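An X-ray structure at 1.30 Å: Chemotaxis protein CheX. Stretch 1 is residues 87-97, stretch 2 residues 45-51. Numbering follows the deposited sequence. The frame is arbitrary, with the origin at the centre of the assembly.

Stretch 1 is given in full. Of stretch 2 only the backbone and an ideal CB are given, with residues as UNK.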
ATOM      1  N   ASP A  87       0.833 -15.870  -8.992  1.00 16.72           N
ATOM      2  CA  ASP A  87       1.608 -15.333 -10.100  1.00 16.72           C
ATOM      3  C   ASP A  87       1.420 -13.816 -10.223  1.00 15.80           C
ATOM      4  O   ASP A  87       2.378 -13.126 -10.581  1.00 15.51           O
ATOM      5  CB  ASP A  87       1.305 -16.073 -11.409  1.00 16.49           C
ATOM      6  CG  ASP A  87       1.708 -17.541 -11.397  1.00 18.42           C
ATOM      7  OD1 ASP A  87       2.486 -17.959 -10.538  1.00 20.76           O
ATOM      8  OD2 ASP A  87       1.179 -18.240 -12.274  1.00 21.82           O
ATOM      9  N   THR A  88       0.211 -13.340  -9.933  1.00 14.22           N
ATOM     10  CA  THR A  88      -0.044 -11.888  -9.899  1.00 13.78           C
ATOM     11  C   THR A  88       0.779 -11.222  -8.791  1.00 13.98           C
ATOM     12  O   THR A  88       1.450 -10.225  -9.036  1.00 13.96           O
ATOM     13  CB  THR A  88      -1.552 -11.547  -9.776  1.00 13.61           C
ATOM     14  OG1 THR A  88      -2.179 -12.087 -10.932  1.00 15.68           O
ATOM     15  CG2 THR A  88      -1.798 -10.045  -9.714  1.00 14.97           C
ATOM     16  N   LYS A  89       0.749 -11.788  -7.595  1.00 14.32           N
ATOM     17  CA  LYS A  89       1.550 -11.293  -6.486  1.00 14.46           C
ATOM     18  C   LYS A  89       3.022 -11.228  -6.885  1.00 14.47           C
ATOM     19  O   LYS A  89       3.680 -10.198  -6.727  1.00 15.39           O
ATOM     20  CB  LYS A  89       1.383 -12.191  -5.277  1.00 15.72           C
ATOM     21  CG  LYS A  89       2.247 -11.839  -4.089  1.00 17.04           C
ATOM     22  CD  LYS A  89       2.035 -12.807  -2.917  1.00 20.34           C
ATOM     23  CE  LYS A  89       2.907 -12.396  -1.749  1.00 22.37           C
ATOM     24  NZ  LYS A  89       2.501 -13.091  -0.505  1.00 26.56           N
ATOM     25  N   ASP A  90       3.536 -12.339  -7.406  1.00 15.53           N
ATOM     26  CA  ASP A  90       4.947 -12.413  -7.747  1.00 14.88           C
ATOM     27  C   ASP A  90       5.374 -11.480  -8.888  1.00 14.68           C
ATOM     28  O   ASP A  90       6.372 -10.738  -8.785  1.00 14.81           O
ATOM     29  CB  ASP A  90       5.392 -13.850  -8.065  1.00 15.87           C
ATOM     30  CG  ASP A  90       5.392 -14.760  -6.847  1.00 20.44           C
ATOM     31  OD1 ASP A  90       5.469 -14.282  -5.687  1.00 22.02           O
ATOM     32  OD2 ASP A  90       5.292 -15.997  -7.056  1.00 21.91           O
ATOM     33  N   ALA A  91       4.603 -11.490  -9.973  1.00 13.28           N
ATOM     34  CA  ALA A  91       4.951 -10.712 -11.177  1.00 14.24           C
ATOM     35  C   ALA A  91       4.770  -9.212 -10.948  1.00 12.45           C
ATOM     36  O   ALA A  91       5.671  -8.406 -11.198  1.00 13.40           O
ATOM     37  CB  ALA A  91       4.102 -11.160 -12.388  1.00 14.80           C
ATOM     38  N   VAL A  92       3.601  -8.834 -10.437  1.00 12.29           N
ATOM     39  CA  VAL A  92       3.332  -7.406 -10.188  1.00 12.79           C
ATOM     40  C   VAL A  92       4.197  -6.902  -9.048  1.00 11.96           C
ATOM     41  O   VAL A  92       4.649  -5.756  -9.081  1.00 12.25           O
ATOM     42  CB  VAL A  92       1.821  -7.124 -10.001  1.00 12.34           C
ATOM     43  CG1 VAL A  92       1.575  -5.646  -9.570  1.00 13.16           C
ATOM     44  CG2 VAL A  92       1.074  -7.494 -11.290  1.00 14.97           C
ATOM     45  N   GLY A  93       4.438  -7.759  -8.060  1.00 11.52           N
ATOM     46  CA  GLY A  93       5.322  -7.377  -6.961  1.00 12.83           C
ATOM     47  C   GLY A  93       6.740  -7.072  -7.446  1.00 12.43           C
ATOM     48  O   GLY A  93       7.349  -6.084  -7.023  1.00 13.80           O
ATOM     49  N   GLU A  94       7.245  -7.891  -8.370  1.00 13.28           N
ATOM     50  CA  GLU A  94       8.576  -7.623  -8.915  1.00 14.92           C
ATOM     51  C   GLU A  94       8.608  -6.365  -9.757  1.00 13.47           C
ATOM     52  O   GLU A  94       9.539  -5.564  -9.661  1.00 14.29           O
ATOM     53  CB  GLU A  94       9.107  -8.820  -9.691  1.00 17.44           C
ATOM     54  CG  GLU A  94      10.523  -8.592 -10.258  1.00 18.89           C
ATOM     55  CD  GLU A  94      11.610  -8.285  -9.189  1.00 25.27           C
ATOM     56  OE1 GLU A  94      11.489  -8.716  -8.018  1.00 28.51           O
ATOM     57  OE2 GLU A  94      12.633  -7.627  -9.527  1.00 33.78           O
ATOM     58  N   VAL A  95       7.604  -6.194 -10.613  1.00 12.82           N
ATOM     59  CA  VAL A  95       7.464  -4.958 -11.400  1.00 12.26           C
ATOM     60  C   VAL A  95       7.532  -3.735 -10.468  1.00 11.93           C
ATOM     61  O   VAL A  95       8.218  -2.758 -10.754  1.00 12.70           O
ATOM     62  CB  VAL A  95       6.132  -4.941 -12.213  1.00 12.78           C
ATOM     63  CG1 VAL A  95       5.759  -3.521 -12.719  1.00 13.65           C
ATOM     64  CG2 VAL A  95       6.261  -5.967 -13.361  1.00 13.49           C
ATOM     65  N   THR A  96       6.811  -3.820  -9.347  1.00 10.69           N
ATOM     66  CA  THR A  96       6.751  -2.679  -8.422  1.00 11.44           C
ATOM     67  C   THR A  96       8.073  -2.404  -7.716  1.00 11.50           C
ATOM     68  O   THR A  96       8.484  -1.245  -7.584  1.00 12.21           O
ATOM     69  CB  THR A  96       5.590  -2.852  -7.452  1.00 11.95           C
ATOM     70  OG1 THR A  96       4.372  -3.088  -8.185  1.00 12.66           O
ATOM     71  CG2 THR A  96       5.409  -1.654  -6.538  1.00 11.44           C
ATOM     72  N   ASN A  97       8.753  -3.486  -7.311  1.00 12.94           N
ATOM     73  CA  ASN A  97      10.105  -3.348  -6.745  1.00 12.79           C
ATOM     74  C   ASN A  97      11.044  -2.705  -7.751  1.00 11.93           C
ATOM     75  O   ASN A  97      11.853  -1.860  -7.396  1.00 14.55           O
ATOM     76  CB  ASN A  97      10.667  -4.703  -6.282  1.00 13.33           C
ATOM     77  CG  ASN A  97      10.403  -4.987  -4.821  1.00 16.14           C
ATOM     78  OD1 ASN A  97      10.560  -4.090  -3.984  1.00 16.96           O
ATOM     79  ND2 ASN A  97      10.060  -6.213  -4.494  1.00 19.29           N
ATOM     80  N   UNK A  45      -8.409  -3.301 -10.830  1.00 10.96           N
ATOM     81  CA  UNK A  45      -8.559  -4.748 -10.664  1.00 10.30           C
ATOM     82  C   UNK A  45      -7.369  -5.443 -10.010  1.00  9.77           C
ATOM     83  O   UNK A  45      -7.554  -6.389  -9.233  1.00 11.69           O
ATOM     84  CB  UNK A  45      -8.811  -5.387 -12.031  1.00 10.30           C
ATOM     85  N   UNK A  46      -6.164  -4.942 -10.298  1.00  9.77           N
ATOM     86  CA  UNK A  46      -4.945  -5.330  -9.610  1.00  9.93           C
ATOM     87  C   UNK A  46      -4.199  -4.023  -9.371  1.00  9.80           C
ATOM     88  O   UNK A  46      -4.008  -3.254 -10.327  1.00 10.26           O
ATOM     89  CB  UNK A  46      -4.117  -6.339 -10.408  1.00  9.93           C
ATOM     90  N   UNK A  47      -3.806  -3.757  -8.123  1.00  9.16           N
ATOM     91  CA  UNK A  47      -2.969  -2.619  -7.828  1.00  9.25           C
ATOM     92  C   UNK A  47      -1.749  -3.082  -7.058  1.00  8.48           C
ATOM     93  O   UNK A  47      -1.742  -4.151  -6.448  1.00 10.14           O
ATOM     94  CB  UNK A  47      -3.742  -1.558  -7.043  1.00  9.25           C
ATOM     95  N   UNK A  48      -0.744  -2.220  -7.053  1.00  9.73           N
ATOM     96  CA  UNK A  48       0.418  -2.407  -6.189  1.00 10.27           C
ATOM     97  C   UNK A  48       0.813  -1.055  -5.653  1.00  8.99           C
ATOM     98  O   UNK A  48       0.583  -0.035  -6.308  1.00 10.04           O
ATOM     99  CB  UNK A  48       1.581  -3.067  -6.932  1.00 10.27           C
ATOM    100  N   UNK A  49       1.429  -1.050  -4.482  1.00  9.14           N
ATOM    101  CA  UNK A  49       1.813   0.186  -3.838  1.00  8.74           C
ATOM    102  C   UNK A  49       3.082  -0.027  -3.056  1.00  8.86           C
ATOM    103  O   UNK A  49       3.265  -1.094  -2.460  1.00 10.78           O
ATOM    104  CB  UNK A  49       0.697   0.704  -2.929  1.00  8.74           C
ATOM    105  N   UNK A  50       3.925   1.002  -3.017  1.00  8.94           N
ATOM    106  CA  UNK A  50       5.207   0.931  -2.320  1.00  9.42           C
ATOM    107  C   UNK A  50       5.575   2.287  -1.772  1.00  9.57           C
ATOM    108  O   UNK A  50       5.572   3.267  -2.493  1.00 11.38           O
ATOM    109  CB  UNK A  50       6.309   0.418  -3.248  1.00  9.42           C
ATOM    110  N   UNK A  51       5.893   2.310  -0.479  1.00  9.09           N
ATOM    111  CA  UNK A  51       6.256   3.565   0.161  1.00  9.40           C
ATOM    112  C   UNK A  51       7.706   3.951  -0.093  1.00  9.75           C
ATOM    113  O   UNK A  51       8.574   3.090  -0.301  1.00 10.09           O
ATOM    114  CB  UNK A  51       6.003   3.473   1.667  1.00  9.40           C
TER

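Stretch 1 is one helical run, and every fourth residue, T88, V92 and T96, turns its side chain to stretch 2. The strand of stretch 2 runs beside it at 38° in roughly the same direction, with axes 8.7 Å apart at their closest. No hydrogen bond crosses between the two, so the contact rests on shape and packing.

Position 45 lies beyond the reach of the helix. Its ideal CB has nothing of stretch 1 within 5.5 Å, so stretch 1 sets no limit here. Polar, charged or small residues would all do. The deposited residue is D45. Its carboxylate oxygens are hydrogen-bonded elsewhere in the structure.

Position 46 points its CA-to-CB bond toward the helix. The ideal CB is 4.4 Å from T88 CG2 and 5.4 Å from V92 CG2. Stretch 1 thus offers two methyl groups and some room before them. The backbone is extended (phi/psi -137/127), which suits a branched residue. Valine, isoleucine, leucine or threonine would be reasonable. The residue is V46, with chi1 in t. Its CG1 reaches T88 CG2 at 3.6 Å and lies 4.3 Å from V92 CG2. V46 CG2 also lies near T88 CG2, at 4.0 Å, but is farther from V92 CG2, at 6.0 Å.

Position 47 points away from the helix, as expected where an extended chain alternates its sides. Stretch 1 says little about the choice, and many residues would fit. It is S47, whose OG is hydrogen-bonded elsewhere in the structure.

Position 48 faces the helix at close quarters. Its CA is 6.7 Å from the CA of T96. The ideal CB is already 3.1 Å from T96 OG1, a tight approach, and 3.7 Å from V92 CG1. A small residue is strongly favoured: alanine, or glycine with a gap left behind. The deposited residue is A48. Its CB sits 3.1 Å from T96 OG1 and packs on V92 CG1 at 3.7 Å. The hydroxyl does not depend on the strand for a partner. T96 OG1 donates a hydrogen bond to V92 O at 2.8 Å, one turn back in its own helix.

Position 49 points away again. Its ideal CB finds no atom of stretch 1 within 5.5 Å. The extended backbone (-147/145) would accept a beta-branched residue, though stretch 1 does not demand one. It is V49, with chi1 in p. The nearest approach of its side chain to stretch 1 is V49 CB to T96 CG2, at 6.4 Å.

Position 50 turns toward the helix once more. The ideal CB is 4.0 Å from T96 CG2, so a methyl awaits it. A modest apolar residue such as valine fits, and alanine or threonine could also be placed. The residue is V50, chi1 p. Its CG1 packs against T96 CG2 at 3.7 Å.

Position 51 is out of reach, and its ideal CB meets nothing of stretch 1. Its phi/psi of -81/152 is open to most residues, so neither the helix nor the backbone singles one out. The residue is G51.

Stretch 2 (45-51) DVSAVVG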
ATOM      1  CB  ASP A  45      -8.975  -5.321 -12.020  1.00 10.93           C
ATOM      2  CG  ASP A  45     -10.157  -4.556 -12.619  1.00 10.77           C
ATOM      3  OD1 ASP A  45     -11.055  -4.189 -11.828  1.00 12.89           O
ATOM      4  OD2 ASP A  45     -10.131  -4.196 -13.820  1.00 12.54           O
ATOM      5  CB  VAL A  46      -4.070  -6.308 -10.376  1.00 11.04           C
ATOM      6  CG1 VAL A  46      -2.727  -6.589  -9.594  1.00 12.78           C
ATOM      7  CG2 VAL A  46      -4.848  -7.612 -10.645  1.00 12.69           C
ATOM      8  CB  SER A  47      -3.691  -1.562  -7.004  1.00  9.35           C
ATOM      9  OG  SER A  47      -4.824  -1.023  -7.679  1.00 10.52           O
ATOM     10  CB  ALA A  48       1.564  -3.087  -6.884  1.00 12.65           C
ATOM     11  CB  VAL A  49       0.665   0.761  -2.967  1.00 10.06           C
ATOM     12  CG1 VAL A  49       0.244  -0.185  -1.850  1.00 13.11           C
ATOM     13  CG2 VAL A  49       1.013   2.149  -2.425  1.00 11.52           C
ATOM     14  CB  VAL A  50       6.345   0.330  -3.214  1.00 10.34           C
ATOM     15  CG1 VAL A  50       6.659   1.175  -4.501  1.00 12.37           C
ATOM     16  CG2 VAL A  50       7.605   0.082  -2.384  1.00 13.00           C
TER
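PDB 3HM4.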